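Local coordinates for protein insecticidal Delta-Endotoxin Cry8Ea1 (Bacillus Thuringiensis, PDB 3EB7) that is an insecticidal crystal toxin active against Holotrichia parallela larvae, probably killing by inserting its helical domain into gut cell membranes to form pores, at residues A[84-89]-A[104-109]; A[143-148]-A[170-175]; A[253-258]-A[356-360]. All blocks are in the same frame, centred on the assembly; numbering follows the deposited sequence. Where two conformers were deposited one is given.

Contact 1 (A[84-89]-A[104-109]); sequences LYLTAL and DVRNRF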
loop_
_atom_site.group_PDB
_atom_site.type_symbol
_atom_site.label_atom_id
_atom_site.label_comp_id
_atom_site.label_asym_id
_atom_site.label_seq_id
_atom_site.Cartn_x
_atom_site.Cartn_y
_atom_site.Cartn_z
ATOM N N LEU A 84 -18.773 -22.858 -9.444
ATOM C CA LEU A 84 -19.681 -23.064 -10.553
ATOM C C LEU A 84 -19.531 -21.991 -11.641
ATOM O O LEU A 84 -19.630 -22.292 -12.826
ATOM C CB LEU A 84 -21.123 -23.119 -10.045
ATOM C CG LEU A 84 -21.431 -24.121 -8.934
ATOM C CD1 LEU A 84 -22.812 -23.866 -8.382
ATOM C CD2 LEU A 84 -21.315 -25.569 -9.422
ATOM N N TYR A 85 -19.317 -20.744 -11.231
ATOM C CA TYR A 85 -19.022 -19.664 -12.170
ATOM C C TYR A 85 -17.667 -19.895 -12.843
ATOM O O TYR A 85 -17.547 -19.743 -14.052
ATOM C CB TYR A 85 -19.048 -18.320 -11.465
ATOM C CG TYR A 85 -18.678 -17.147 -12.329
ATOM C CD1 TYR A 85 -19.381 -16.867 -13.520
ATOM C CD2 TYR A 85 -17.651 -16.273 -11.944
ATOM C CE1 TYR A 85 -19.039 -15.769 -14.303
ATOM C CE2 TYR A 85 -17.296 -15.165 -12.737
ATOM C CZ TYR A 85 -18.001 -14.916 -13.896
ATOM O OH TYR A 85 -17.663 -13.824 -14.666
ATOM N N LEU A 86 -16.651 -20.277 -12.073
ATOM C CA LEU A 86 -15.371 -20.652 -12.708
ATOM C C LEU A 86 -15.518 -21.811 -13.706
ATOM O O LEU A 86 -14.957 -21.758 -14.808
ATOM C CB LEU A 86 -14.302 -20.993 -11.668
ATOM C CG LEU A 86 -12.940 -21.423 -12.204
ATOM C CD1 LEU A 86 -12.289 -20.274 -12.975
ATOM C CD2 LEU A 86 -12.057 -21.936 -11.061
ATOM N N THR A 87 -16.261 -22.852 -13.336
ATOM C CA THR A 87 -16.442 -23.991 -14.234
ATOM C C THR A 87 -17.228 -23.585 -15.499
ATOM O O THR A 87 -16.905 -24.044 -16.591
ATOM C CB THR A 87 -17.079 -25.204 -13.514
ATOM O OG1 THR A 87 -16.175 -25.669 -12.510
ATOM C CG2 THR A 87 -17.381 -26.371 -14.493
ATOM N N ALA A 88 -18.221 -22.709 -15.338
ATOM C CA ALA A 88 -18.978 -22.144 -16.455
ATOM C C ALA A 88 -18.132 -21.237 -17.388
ATOM O O ALA A 88 -18.340 -21.239 -18.610
ATOM C CB ALA A 88 -20.243 -21.425 -15.960
ATOM N N LEU A 89 -17.181 -20.488 -16.817
ATOM C CA LEU A 89 -16.196 -19.742 -17.605
ATOM C C LEU A 89 -15.240 -20.663 -18.357
ATOM O O LEU A 89 -14.807 -20.326 -19.463
ATOM C CB LEU A 89 -15.365 -18.823 -16.723
ATOM C CG LEU A 89 -15.995 -17.532 -16.210
ATOM C CD1 LEU A 89 -15.202 -17.028 -15.004
ATOM C CD2 LEU A 89 -16.064 -16.469 -17.316
ATOM N N ASP A 104 -25.400 -20.595 -19.395
ATOM C CA ASP A 104 -24.854 -21.096 -18.152
ATOM C C ASP A 104 -23.953 -20.095 -17.451
ATOM O O ASP A 104 -24.115 -19.856 -16.254
ATOM C CB ASP A 104 -24.076 -22.383 -18.389
ATOM C CG ASP A 104 -23.976 -23.254 -17.130
ATOM O OD1 ASP A 104 -23.187 -24.234 -17.158
ATOM O OD2 ASP A 104 -24.673 -22.983 -16.118
ATOM N N VAL A 105 -22.998 -19.540 -18.194
ATOM C CA VAL A 105 -22.065 -18.536 -17.686
ATOM C C VAL A 105 -22.796 -17.248 -17.300
ATOM O O VAL A 105 -22.527 -16.674 -16.253
ATOM C CB VAL A 105 -20.873 -18.267 -18.678
ATOM C CG1 VAL A 105 -21.336 -17.639 -19.984
ATOM C CG2 VAL A 105 -19.791 -17.423 -18.039
ATOM N N ARG A 106 -23.732 -16.808 -18.132
ATOM C CA ARG A 106 -24.515 -15.621 -17.846
ATOM C C ARG A 106 -25.323 -15.828 -16.550
ATOM O O ARG A 106 -25.345 -14.971 -15.663
ATOM C CB ARG A 106 -25.439 -15.351 -19.023
ATOM C CG ARG A 106 -26.217 -14.077 -18.949
ATOM C CD ARG A 106 -27.487 -14.134 -19.818
ATOM N NE ARG A 106 -27.201 -14.627 -21.167
ATOM C CZ ARG A 106 -28.075 -15.275 -21.934
ATOM N NH1 ARG A 106 -29.313 -15.515 -21.491
ATOM N NH2 ARG A 106 -27.705 -15.690 -23.150
ATOM N N ASN A 107 -25.970 -16.988 -16.457
ATOM C CA ASN A 107 -26.764 -17.379 -15.301
ATOM C C ASN A 107 -25.940 -17.466 -13.995
ATOM O O ASN A 107 -26.398 -17.050 -12.947
ATOM C CB ASN A 107 -27.530 -18.681 -15.651
ATOM C CG ASN A 107 -28.006 -19.469 -14.423
ATOM O OD1 ASN A 107 -28.868 -19.011 -13.652
ATOM N ND2 ASN A 107 -27.475 -20.697 -14.267
ATOM N N ARG A 108 -24.708 -17.957 -14.066
ATOM C CA ARG A 108 -23.876 -18.087 -12.868
ATOM C C ARG A 108 -23.445 -16.704 -12.355
ATOM O O ARG A 108 -23.337 -16.490 -11.155
ATOM C CB ARG A 108 -22.624 -18.946 -13.140
ATOM C CG ARG A 108 -22.870 -20.410 -13.429
ATOM C CD ARG A 108 -23.475 -21.111 -12.247
ATOM N NE ARG A 108 -23.922 -22.461 -12.604
ATOM C CZ ARG A 108 -24.872 -23.140 -11.945
ATOM N NH1 ARG A 108 -25.478 -22.605 -10.880
ATOM N NH2 ARG A 108 -25.210 -24.367 -12.350
ATOM N N PHE A 109 -23.173 -15.807 -13.305
ATOM C CA PHE A 109 -22.727 -14.455 -13.084
ATOM C C PHE A 109 -23.842 -13.659 -12.416
ATOM O O PHE A 109 -23.586 -12.890 -11.487
ATOM C CB PHE A 109 -22.330 -13.807 -14.437
ATOM C CG PHE A 109 -22.325 -12.300 -14.403
ATOM C CD1 PHE A 109 -21.147 -11.598 -14.127
ATOM C CD2 PHE A 109 -23.522 -11.575 -14.610
ATOM C CE1 PHE A 109 -21.163 -10.194 -14.044
ATOM C CE2 PHE A 109 -23.548 -10.200 -14.535
ATOM C CZ PHE A 109 -22.364 -9.497 -14.240
#
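Two consecutive helices of the N-terminal helical domain, 65-93 and 99-119, pack here as an antiparallel helical hairpin. The axes of segments 84-89 and 104-109 run at 156° and come within 8.7 Å, a closeness that a small residue makes possible: Ala-88 turns its methyl group onto the facing helix, with CB 3.8 Å from both Val-105 CA and Arg-108 CG. Deeper in the bundle, Tyr-85 CE1 lies 3.8 Å from Phe-109 CB and Leu-89 CD2 lies 3.9 Å from Val-105 CG2. Tyr-85 packs on helix 99-119 while its hydroxyl bonds to Asp-149 of helix 133-153. Arg-108 runs its chain across the flank of segment 84-89, over Leu-84 and Ala-88, out to solvent; its CD is 3.8 Å from Leu-84 CB, which sits over one face of the guanidinium. A long intrahelical salt bridge, Arg-108 NE to Asp-104 OD2 at 3.6 Å, follows this edge. Direct cohesion between the segments is thus by van der Waals fit, while Tyr-85 OH and Arg-108 NE pair elsewhere.

Contact 2 (A[143-148]-A[170-175]); sequences HLLLLK and RQMSLI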
loop_
_atom_site.group_PDB
_atom_site.type_symbol
_atom_site.label_atom_id
_atom_site.label_comp_id
_atom_site.label_asym_id
_atom_site.label_seq_id
_atom_site.Cartn_x
_atom_site.Cartn_y
_atom_site.Cartn_z
ATOM N N HIS A 143 -16.725 -8.407 -5.759
ATOM C CA HIS A 143 -17.938 -7.899 -6.403
ATOM C C HIS A 143 -17.634 -6.956 -7.558
ATOM O O HIS A 143 -18.232 -7.085 -8.621
ATOM C CB HIS A 143 -18.888 -7.234 -5.385
ATOM C CG HIS A 143 -20.254 -6.969 -5.941
ATOM N ND1 HIS A 143 -21.108 -6.022 -5.419
ATOM C CD2 HIS A 143 -20.897 -7.510 -7.011
ATOM C CE1 HIS A 143 -22.225 -6.015 -6.121
ATOM N NE2 HIS A 143 -22.121 -6.906 -7.096
ATOM N N LEU A 144 -16.683 -6.043 -7.384
ATOM C CA LEU A 144 -16.251 -5.154 -8.457
ATOM C C LEU A 144 -15.495 -5.846 -9.596
ATOM O O LEU A 144 -15.539 -5.380 -10.763
ATOM C CB LEU A 144 -15.359 -4.045 -7.880
ATOM C CG LEU A 144 -15.952 -3.150 -6.785
ATOM C CD1 LEU A 144 -14.909 -2.161 -6.256
ATOM C CD2 LEU A 144 -17.206 -2.418 -7.312
ATOM N N LEU A 145 -14.768 -6.926 -9.299
ATOM C CA LEU A 145 -14.135 -7.682 -10.371
ATOM C C LEU A 145 -15.173 -8.431 -11.215
ATOM O O LEU A 145 -14.960 -8.665 -12.428
ATOM C CB LEU A 145 -13.181 -8.695 -9.789
ATOM C CG LEU A 145 -11.831 -8.235 -9.263
ATOM C CD1 LEU A 145 -11.329 -9.303 -8.296
ATOM C CD2 LEU A 145 -10.860 -8.034 -10.468
ATOM N N LEU A 146 -16.279 -8.810 -10.571
ATOM C CA LEU A 146 -17.353 -9.547 -11.207
ATOM C C LEU A 146 -18.044 -8.622 -12.199
ATOM O O LEU A 146 -18.207 -8.952 -13.386
ATOM C CB LEU A 146 -18.367 -10.039 -10.158
ATOM C CG LEU A 146 -19.496 -10.891 -10.742
ATOM C CD1 LEU A 146 -18.988 -12.235 -11.158
ATOM C CD2 LEU A 146 -20.637 -11.060 -9.769
ATOM N N LEU A 147 -18.424 -7.445 -11.716
ATOM C CA LEU A 147 -19.010 -6.406 -12.556
ATOM C C LEU A 147 -18.127 -6.028 -13.741
ATOM O O LEU A 147 -18.633 -5.650 -14.792
ATOM C CB LEU A 147 -19.392 -5.191 -11.710
ATOM C CG LEU A 147 -20.842 -5.104 -11.154
ATOM C CD1 LEU A 147 -21.750 -6.347 -11.304
ATOM C CD2 LEU A 147 -20.785 -4.688 -9.728
ATOM N N LYS A 148 -16.819 -6.165 -13.610
ATOM C CA LYS A 148 -15.925 -5.916 -14.747
ATOM C C LYS A 148 -16.002 -6.998 -15.853
ATOM O O LYS A 148 -15.805 -6.702 -17.031
ATOM C CB LYS A 148 -14.525 -5.723 -14.238
ATOM C CG LYS A 148 -13.413 -5.863 -15.211
ATOM C CD LYS A 148 -12.141 -6.008 -14.366
ATOM C CE LYS A 148 -11.069 -6.784 -15.087
ATOM N NZ LYS A 148 -10.561 -5.979 -16.260
ATOM N N ARG A 170 -23.655 0.668 -12.209
ATOM C CA ARG A 170 -23.610 0.162 -10.841
ATOM C C ARG A 170 -22.160 -0.005 -10.380
ATOM O O ARG A 170 -21.832 0.302 -9.242
ATOM C CB ARG A 170 -24.395 -1.139 -10.718
ATOM C CG ARG A 170 -24.814 -1.479 -9.271
ATOM C CD ARG A 170 -26.184 -2.196 -9.283
ATOM N NE ARG A 170 -26.222 -3.270 -10.266
ATOM C CZ ARG A 170 -25.858 -4.526 -9.994
ATOM N NH1 ARG A 170 -25.435 -4.861 -8.772
ATOM N NH2 ARG A 170 -25.926 -5.456 -10.941
ATOM N N GLN A 171 -21.292 -0.494 -11.264
ATOM C CA GLN A 171 -19.896 -0.662 -10.907
ATOM C C GLN A 171 -19.296 0.695 -10.508
ATOM O O GLN A 171 -18.561 0.768 -9.520
ATOM C CB GLN A 171 -19.100 -1.348 -12.015
ATOM C CG GLN A 171 -17.661 -1.722 -11.592
ATOM C CD GLN A 171 -16.733 -2.007 -12.742
ATOM O OE1 GLN A 171 -16.733 -1.310 -13.757
ATOM N NE2 GLN A 171 -15.915 -3.016 -12.584
ATOM N N MET A 172 -19.605 1.771 -11.235
ATOM C CA MET A 172 -19.106 3.113 -10.866
ATOM C C MET A 172 -19.660 3.574 -9.537
ATOM O O MET A 172 -18.954 4.145 -8.717
ATOM C CB MET A 172 -19.469 4.142 -11.924
ATOM C CG MET A 172 -18.801 3.914 -13.247
ATOM S SD MET A 172 -18.975 5.434 -14.183
ATOM C CE MET A 172 -20.773 5.513 -14.406
ATOM N N SER A 173 -20.939 3.322 -9.327
ATOM C CA SER A 173 -21.542 3.701 -8.074
ATOM C C SER A 173 -20.913 2.904 -6.916
ATOM O O SER A 173 -20.757 3.405 -5.802
ATOM C CB SER A 173 -23.059 3.505 -8.150
ATOM O OG SER A 173 -23.638 3.520 -6.845
ATOM N N LEU A 174 -20.528 1.669 -7.192
ATOM C CA LEU A 174 -20.076 0.764 -6.136
ATOM C C LEU A 174 -18.596 0.960 -5.822
ATOM O O LEU A 174 -18.204 0.867 -4.646
ATOM C CB LEU A 174 -20.417 -0.697 -6.465
ATOM C CG LEU A 174 -21.890 -1.152 -6.357
ATOM C CD1 LEU A 174 -22.035 -2.642 -6.776
ATOM C CD2 LEU A 174 -22.569 -0.916 -4.958
ATOM N N ILE A 175 -17.791 1.271 -6.841
ATOM C CA ILE A 175 -16.424 1.700 -6.590
ATOM C C ILE A 175 -16.411 2.819 -5.559
ATOM O O ILE A 175 -15.688 2.739 -4.554
ATOM C CB ILE A 175 -15.671 2.178 -7.855
ATOM C CG1 ILE A 175 -15.459 1.019 -8.833
ATOM C CG2 ILE A 175 -14.304 2.835 -7.480
ATOM C CD1 ILE A 175 -15.057 1.479 -10.230
#
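Leucines fill the middle of this interface. Leu-144 CD2 rests 3.7 Å from Leu-174 CB, and its CD1 lies 4.1 Å from Ile-175 CG1; one turn further along, Leu-147 CD2 meets Leu-174 CD1 at 3.8 Å. Leu-174 thereby fits against two residues spaced three apart on helix 133-153, while Leu-147 CB packs on Gln-171 CB at 3.9 Å, where the two backbones come nearest. With the axes of segments 143-148 and 170-175 9.9 Å apart, there is room between the helices for side chains of this size.

One flank of the apolar patch is finished by Gln-171. Its extended side chain crosses the gap, and NE2 donates a 3.0 Å hydrogen bond to Leu-144 O, a carbonyl that also accepts the helical bond from Lys-148 N at 3.2 Å. The same amide nitrogen reaches Tyr-225 O, tying in the chain beyond helix 198-220. On another edge His-143 brings CE1 to 3.4 Å from Leu-174 CD1, and its NE2 stands 4.2 Å from Arg-170 NH1. These two polar groups are reconciled by Asp-113 of helix 99-119, which accepts a hydrogen bond from the imidazole and forms a salt bridge with the arginine; His-143 also bonds Tyr-178 through ND1.

Leu-145 and Leu-146 meanwhile face other helices, touching Leu-36, Tyr-33 and Phe-109. A largely apolar central helix enclosed by the others, its segment 143-148 here running at 159° to segment 170-175, is characteristic of domain I of three-domain Cry toxins, the bundle thought to form the pore.

Contact 3 (A[253-258]-A[356-360]); sequences QGSWYD and SKYYG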
loop_
_atom_site.group_PDB
_atom_site.type_symbol
_atom_site.label_atom_id
_atom_site.label_comp_id
_atom_site.label_asym_id
_atom_site.label_seq_id
_atom_site.Cartn_x
_atom_site.Cartn_y
_atom_site.Cartn_z
ATOM N N GLN A 253 8.474 -10.763 31.686
ATOM C CA GLN A 253 9.698 -10.335 32.388
ATOM C C GLN A 253 10.067 -8.853 32.145
ATOM O O GLN A 253 10.993 -8.335 32.769
ATOM C CB GLN A 253 10.903 -11.188 31.958
ATOM C CG GLN A 253 10.694 -12.728 31.994
ATOM C CD GLN A 253 9.587 -13.230 31.066
ATOM O OE1 GLN A 253 9.409 -12.713 29.956
ATOM N NE2 GLN A 253 8.837 -14.246 31.521
ATOM N N GLY A 254 9.379 -8.170 31.226
ATOM C CA GLY A 254 9.596 -6.732 31.033
ATOM C C GLY A 254 9.471 -6.323 29.582
ATOM O O GLY A 254 10.049 -6.953 28.701
ATOM N N SER A 255 8.693 -5.279 29.324
ATOM C CA SER A 255 8.579 -4.751 27.962
ATOM C C SER A 255 9.232 -3.380 27.834
ATOM O O SER A 255 9.268 -2.596 28.793
ATOM C CB SER A 255 7.145 -4.720 27.504
ATOM O OG SER A 255 6.495 -5.919 27.831
ATOM N N TRP A 256 9.748 -3.100 26.645
ATOM C CA TRP A 256 10.452 -1.838 26.412
ATOM C C TRP A 256 9.555 -0.637 26.756
ATOM O O TRP A 256 10.032 0.387 27.261
ATOM C CB TRP A 256 11.004 -1.769 24.965
ATOM C CG TRP A 256 9.947 -1.672 23.895
ATOM C CD1 TRP A 256 9.382 -2.700 23.194
ATOM C CD2 TRP A 256 9.325 -0.466 23.417
ATOM N NE1 TRP A 256 8.475 -2.212 22.281
ATOM C CE2 TRP A 256 8.410 -0.846 22.404
ATOM C CE3 TRP A 256 9.468 0.898 23.739
ATOM C CZ2 TRP A 256 7.620 0.079 21.728
ATOM C CZ3 TRP A 256 8.698 1.820 23.081
ATOM C CH2 TRP A 256 7.796 1.415 22.056
ATOM N N TYR A 257 8.254 -0.802 26.533
ATOM C CA TYR A 257 7.254 0.260 26.687
ATOM C C TYR A 257 6.710 0.417 28.090
ATOM O O TYR A 257 5.789 1.190 28.329
ATOM C CB TYR A 257 6.108 0.043 25.696
ATOM C CG TYR A 257 5.402 -1.307 25.740
ATOM C CD1 TYR A 257 4.848 -1.805 26.927
ATOM C CD2 TYR A 257 5.208 -2.034 24.579
ATOM C CE1 TYR A 257 4.167 -3.010 26.960
ATOM C CE2 TYR A 257 4.541 -3.248 24.592
ATOM C CZ TYR A 257 4.036 -3.729 25.783
ATOM O OH TYR A 257 3.374 -4.912 25.802
ATOM N N ASP A 258 7.284 -0.333 29.019
ATOM C CA ASP A 258 6.955 -0.215 30.448
ATOM C C ASP A 258 7.394 1.139 30.959
ATOM O O ASP A 258 6.786 1.689 31.869
ATOM C CB ASP A 258 7.722 -1.268 31.262
ATOM C CG ASP A 258 7.074 -2.648 31.224
ATOM O OD1 ASP A 258 5.916 -2.786 30.728
ATOM O OD2 ASP A 258 7.763 -3.594 31.711
ATOM N N SER A 356 17.922 -2.863 37.552
ATOM C CA SER A 356 17.361 -2.294 36.321
ATOM C C SER A 356 17.438 -3.246 35.119
ATOM O O SER A 356 18.118 -4.275 35.156
ATOM C CB SER A 356 18.033 -0.940 35.994
ATOM O OG SER A 356 19.447 -1.065 35.901
ATOM N N LYS A 357 16.709 -2.901 34.059
ATOM C CA LYS A 357 16.812 -3.596 32.785
ATOM C C LYS A 357 17.276 -2.614 31.724
ATOM O O LYS A 357 16.888 -1.463 31.758
ATOM C CB LYS A 357 15.469 -4.172 32.373
ATOM C CG LYS A 357 14.835 -5.053 33.424
ATOM C CD LYS A 357 13.576 -5.715 32.913
ATOM C CE LYS A 357 12.633 -5.945 34.046
ATOM N NZ LYS A 357 11.977 -4.675 34.445
ATOM N N TYR A 358 18.092 -3.085 30.791
ATOM C CA TYR A 358 18.522 -2.297 29.638
ATOM C C TYR A 358 18.013 -2.970 28.383
ATOM O O TYR A 358 18.348 -4.143 28.119
ATOM C CB TYR A 358 20.037 -2.305 29.450
ATOM C CG TYR A 358 20.967 -1.885 30.560
ATOM C CD1 TYR A 358 21.129 -2.652 31.726
ATOM C CD2 TYR A 358 21.802 -0.775 30.380
ATOM C CE1 TYR A 358 22.060 -2.289 32.715
ATOM C CE2 TYR A 358 22.755 -0.406 31.348
ATOM C CZ TYR A 358 22.873 -1.158 32.511
ATOM O OH TYR A 358 23.817 -0.751 33.439
ATOM N N TYR A 359 17.262 -2.219 27.585
ATOM C CA TYR A 359 16.741 -2.721 26.330
ATOM C C TYR A 359 17.592 -2.214 25.198
ATOM O O TYR A 359 18.158 -1.118 25.300
ATOM C CB TYR A 359 15.285 -2.282 26.137
ATOM C CG TYR A 359 14.368 -2.834 27.203
ATOM C CD1 TYR A 359 14.119 -2.114 28.357
ATOM C CD2 TYR A 359 13.734 -4.057 27.031
ATOM C CE1 TYR A 359 13.276 -2.614 29.337
ATOM C CE2 TYR A 359 12.894 -4.579 28.010
ATOM C CZ TYR A 359 12.686 -3.856 29.151
ATOM O OH TYR A 359 11.876 -4.329 30.113
ATOM N N GLY A 360 17.709 -3.007 24.131
ATOM C CA GLY A 360 18.380 -2.550 22.909
ATOM C C GLY A 360 18.583 -3.647 21.893
ATOM O O GLY A 360 18.585 -4.818 22.252
HETATM O O HOH W 1 10.461 -3.062 31.668
#
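Aromatic contact dominates where segment 253-258 meets the start of strand 357-369. The ring of Tyr-359 presents a face to the backbone of Trp-256, whose CA stands 3.8 Å from the ring centroid and only 4° off its normal, a well-centred CH-pi interaction. Trp-256 N lies over the same ring, 3.7 Å from Tyr-359 CE2, and Trp-256 CB comes within 4.1 Å of Tyr-359 CD2. The indole itself turns away, toward Val-202 of helix 198-220 and Leu-266 of helix 263-270.

Steric fit explains the glycine. Gly-254 C is 3.2 Å from Tyr-359 OH, and a CB on this residue would collide with both that hydroxyl and Lys-357 CD; at its backbone angles of 144°/131° a CB would also be pressed against Gln-253 O. Alongside, Lys-357 CE approaches Gln-253 O to 3.2 Å.

The strand belongs to the antiparallel sheet 376-381/357-369/340-352/389-394, whose 3-2-1-4 order is the Greek key arrangement expected in the beta-prism domain of Cry toxins. Segment 253-258 lies in the loop between strand 241-243 and helix 263-270.

Polar bonding shapes the segment 253-258 from within. Asp-258 N donates to Ser-255 O at 3.0 Å, closing a type I turn, and Ser-255 N donates to Asp-258 OD2 at 3.1 Å. Water 1 then bridges the segments, giving a hydrogen bond to Asp-258 OD2 at 2.8 Å and bonding Tyr-359 OH at 2.5 Å.

Followed from the N terminus, the three contacts come in series, none nested in or crossing another. Contact 1 closes the short connection between helices 65-93 and 99-119; the chain then enters helix 133-153, and contact 2 closes the hairpin it forms with helix 161-191. Although their centres are 18 Å apart, these two touch, Phe-109 CE1 lying 3.3 Å from Leu-146 O, so helix 133-153 joins both hairpins into one bundle. Contact 3 spans 97 residues, including a whole four-stranded sheet; it joins the loop before helix 263-270 to strand 357-369 of the second such sheet, on the opposite side of the chain's centre from the other two.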